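Local coordinates for protein L-asparagine oxygenase (Streptomyces coelicolor, PDB 2OG5) that catalyses the iron(II)- and 2-oxoglutarate-dependent 3-hydroxylation of free L-asparagine, supplying (2S,3S)-3-hydroxyasparagine for the calcium-dependent antibiotic, a lipopeptide lactone, at residues Arg204-Ala210 against Val310-Phe316. Residues are numbered along the deposited sequence; the frame is centred on the assembly and turned at random.
Sequences RAGLRTA and VHGRTEF. With NA (sodium ion), chain B.
Residues 207-210 and 310-313 pair as antiparallel strands in the four-stranded sheet of the jelly-roll fold, and the 310-313 strand carries His311, one of the two metal-binding histidines of the active site. Arg208 with Gly312 and Ala210 with Val310 are the hydrogen-bonded pairs, each bonded both ways, as from Arg208 N to Gly312 O (2.9 Å). Thr209 and His311 form a non-hydrogen-bonded pair, with Thr209 CG2 against His311 CB. CG of His311 sits between its backbone N and carbonyl carbon (chi1 69°), which carries the ring out to the metal, where NE2 binds sodium at 2.1 Å. Glu181 and His179 complete the protein ligands, the facial triad that carries iron(II) in the working enzyme.

Past the strand ends, Thr314 takes over the pairing. Its OG1 donates to a lone pair of Arg204 O, in the carbonyl plane (2.7 Å). The same OG1 accepts from Gly206 N (2.8 Å), while Thr314 N bonds to Gly206 O. Ala205 CB rests over one face of the Phe316 ring, 4.0 Å from its centroid, in a CH-pi contact. At the exposed end Arg204 NH2 forms a salt bridge with Glu315 OE1, on the anti side of that oxygen (3.0 Å); the guanidinium and carboxylate planes are almost perpendicular (88°), and Glu315 O lies over a guanidinium face.

Strand 176-179 flanks the 309-313 strand, and strand 292-294 flanks the 207-211 strand. Leu207 and Thr209 face strand 301-305 of the other sheet, whereas Ala210 and Val310, packed CB to CG2, touch Phe287 of helix 274-290, whose Asp288 forms a salt bridge with Arg208.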
loop_
_atom_site.group_PDB
_atom_site.type_symbol
_atom_site.label_atom_id
_atom_site.label_comp_id
_atom_site.label_asym_id
_atom_site.label_seq_id
_atom_site.Cartn_x
_atom_site.Cartn_y
_atom_site.Cartn_z
ATOM N N ARG A 204 -15.720 -12.992 0.830
ATOM C CA ARG A 204 -14.641 -13.777 0.221
ATOM C C ARG A 204 -13.326 -13.023 0.016
ATOM O O ARG A 204 -12.282 -13.664 -0.090
ATOM C CB ARG A 204 -15.091 -14.375 -1.116
ATOM C CG ARG A 204 -16.157 -15.481 -0.998
ATOM C CD ARG A 204 -16.389 -16.193 -2.332
ATOM N NE ARG A 204 -15.175 -16.853 -2.815
ATOM C CZ ARG A 204 -14.886 -17.118 -4.086
ATOM N NH1 ARG A 204 -15.709 -16.777 -5.076
ATOM N NH2 ARG A 204 -13.743 -17.711 -4.378
ATOM N N ALA A 205 -13.370 -11.693 -0.073
ATOM C CA ALA A 205 -12.160 -10.895 -0.290
ATOM C C ALA A 205 -11.403 -10.677 1.015
ATOM O O ALA A 205 -11.989 -10.284 2.025
ATOM C CB ALA A 205 -12.509 -9.547 -0.914
ATOM N N GLY A 206 -10.100 -10.911 0.982
ATOM C CA GLY A 206 -9.220 -10.536 2.077
ATOM C C GLY A 206 -7.868 -10.090 1.548
ATOM O O GLY A 206 -7.352 -10.638 0.576
ATOM N N LEU A 207 -7.309 -9.080 2.203
ATOM C CA LEU A 207 -5.938 -8.662 1.960
ATOM C C LEU A 207 -5.022 -9.724 2.537
ATOM O O LEU A 207 -5.226 -10.172 3.662
ATOM C CB LEU A 207 -5.665 -7.339 2.672
ATOM C CG LEU A 207 -4.224 -6.803 2.677
ATOM C CD1 LEU A 207 -3.777 -6.410 1.290
ATOM C CD2 LEU A 207 -4.134 -5.629 3.651
ATOM N N ARG A 208 -4.000 -10.108 1.777
ATOM C CA ARG A 208 -2.992 -11.041 2.271
ATOM C C ARG A 208 -1.646 -10.338 2.317
ATOM O O ARG A 208 -1.253 -9.698 1.336
ATOM C CB ARG A 208 -2.894 -12.277 1.377
ATOM C CG ARG A 208 -4.209 -13.061 1.210
ATOM C CD ARG A 208 -3.920 -14.468 0.707
ATOM N NE ARG A 208 -3.443 -15.351 1.774
ATOM C CZ ARG A 208 -2.717 -16.455 1.582
ATOM N NH1 ARG A 208 -2.344 -16.829 0.367
ATOM N NH2 ARG A 208 -2.360 -17.198 2.615
ATOM N N THR A 209 -0.950 -10.435 3.447
ATOM C CA THR A 209 0.406 -9.866 3.571
ATOM C C THR A 209 1.374 -10.950 4.038
ATOM O O THR A 209 1.045 -11.731 4.922
ATOM C CB THR A 209 0.438 -8.656 4.538
ATOM O OG1 THR A 209 0.039 -9.057 5.850
ATOM C CG2 THR A 209 -0.496 -7.552 4.041
ATOM N N ALA A 210 2.561 -11.009 3.433
ATOM C CA ALA A 210 3.581 -11.981 3.841
ATOM C C ALA A 210 4.950 -11.319 3.927
ATOM O O ALA A 210 5.394 -10.676 2.984
ATOM C CB ALA A 210 3.625 -13.135 2.872
ATOM N N VAL A 310 5.379 -8.464 1.039
ATOM C CA VAL A 310 4.583 -8.547 -0.176
ATOM C C VAL A 310 3.107 -8.632 0.179
ATOM O O VAL A 310 2.747 -9.011 1.294
ATOM C CB VAL A 310 4.972 -9.765 -1.034
ATOM C CG1 VAL A 310 6.426 -9.656 -1.506
ATOM C CG2 VAL A 310 4.771 -11.097 -0.268
ATOM N N HIS A 311 2.245 -8.253 -0.759
ATOM C CA HIS A 311 0.809 -8.389 -0.523
ATOM C C HIS A 311 0.098 -8.928 -1.744
ATOM O O HIS A 311 0.596 -8.878 -2.871
ATOM C CB HIS A 311 0.196 -7.059 -0.067
ATOM C CG HIS A 311 0.157 -6.010 -1.131
ATOM N ND1 HIS A 311 1.243 -5.210 -1.428
ATOM C CD2 HIS A 311 -0.837 -5.626 -1.967
ATOM C CE1 HIS A 311 0.916 -4.377 -2.399
ATOM N NE2 HIS A 311 -0.337 -4.612 -2.749
ATOM N N GLY A 312 -1.084 -9.464 -1.474
ATOM C CA GLY A 312 -1.982 -9.996 -2.484
ATOM C C GLY A 312 -3.404 -9.920 -1.971
ATOM O O GLY A 312 -3.692 -9.228 -0.995
ATOM N N ARG A 313 -4.307 -10.602 -2.653
ATOM C CA ARG A 313 -5.715 -10.527 -2.327
ATOM C C ARG A 313 -6.408 -11.767 -2.830
ATOM O O ARG A 313 -6.130 -12.232 -3.933
ATOM C CB ARG A 313 -6.372 -9.307 -2.974
ATOM C CG ARG A 313 -7.673 -8.923 -2.275
ATOM C CD ARG A 313 -8.827 -8.608 -3.219
ATOM N NE ARG A 313 -8.384 -7.965 -4.446
ATOM C CZ ARG A 313 -8.306 -8.562 -5.637
ATOM N NH1 ARG A 313 -8.653 -9.843 -5.802
ATOM N NH2 ARG A 313 -7.858 -7.871 -6.678
ATOM N N THR A 314 -7.347 -12.283 -2.042
ATOM C CA THR A 314 -8.129 -13.438 -2.476
ATOM C C THR A 314 -9.131 -13.060 -3.566
ATOM O O THR A 314 -9.479 -11.891 -3.742
ATOM C CB THR A 314 -8.906 -14.045 -1.302
ATOM O OG1 THR A 314 -9.786 -13.057 -0.763
ATOM C CG2 THR A 314 -7.959 -14.529 -0.223
ATOM N N GLU A 315 -9.601 -14.072 -4.288
ATOM C CA GLU A 315 -10.621 -13.906 -5.316
ATOM C C GLU A 315 -11.990 -13.650 -4.687
ATOM O O GLU A 315 -12.296 -14.173 -3.609
ATOM C CB GLU A 315 -10.639 -15.173 -6.173
ATOM C CG GLU A 315 -11.831 -15.421 -7.062
ATOM C CD GLU A 315 -11.802 -16.840 -7.606
ATOM O OE1 GLU A 315 -12.570 -17.696 -7.121
ATOM O OE2 GLU A 315 -10.979 -17.107 -8.498
ATOM N N PHE A 316 -12.810 -12.851 -5.357
ATOM C CA PHE A 316 -14.192 -12.626 -4.937
ATOM C C PHE A 316 -15.072 -12.343 -6.133
ATOM O O PHE A 316 -14.570 -12.094 -7.225
ATOM C CB PHE A 316 -14.296 -11.530 -3.869
ATOM C CG PHE A 316 -13.938 -10.147 -4.342
ATOM C CD1 PHE A 316 -14.910 -9.166 -4.460
ATOM C CD2 PHE A 316 -12.616 -9.812 -4.613
ATOM C CE1 PHE A 316 -14.585 -7.890 -4.873
ATOM C CE2 PHE A 316 -12.282 -8.527 -5.019
ATOM C CZ PHE A 316 -13.263 -7.568 -5.141
HETATM NA NA NA B . -0.370 -3.835 -4.705
HETATM O O HOH W 1 -11.493 -16.470 -2.663
HETATM O O HOH W 2 -0.743 -3.173 -6.508
HETATM O O HOH W 3 -2.320 -4.399 -4.886
HETATM O O HOH W 4 -2.006 -2.213 -3.622
#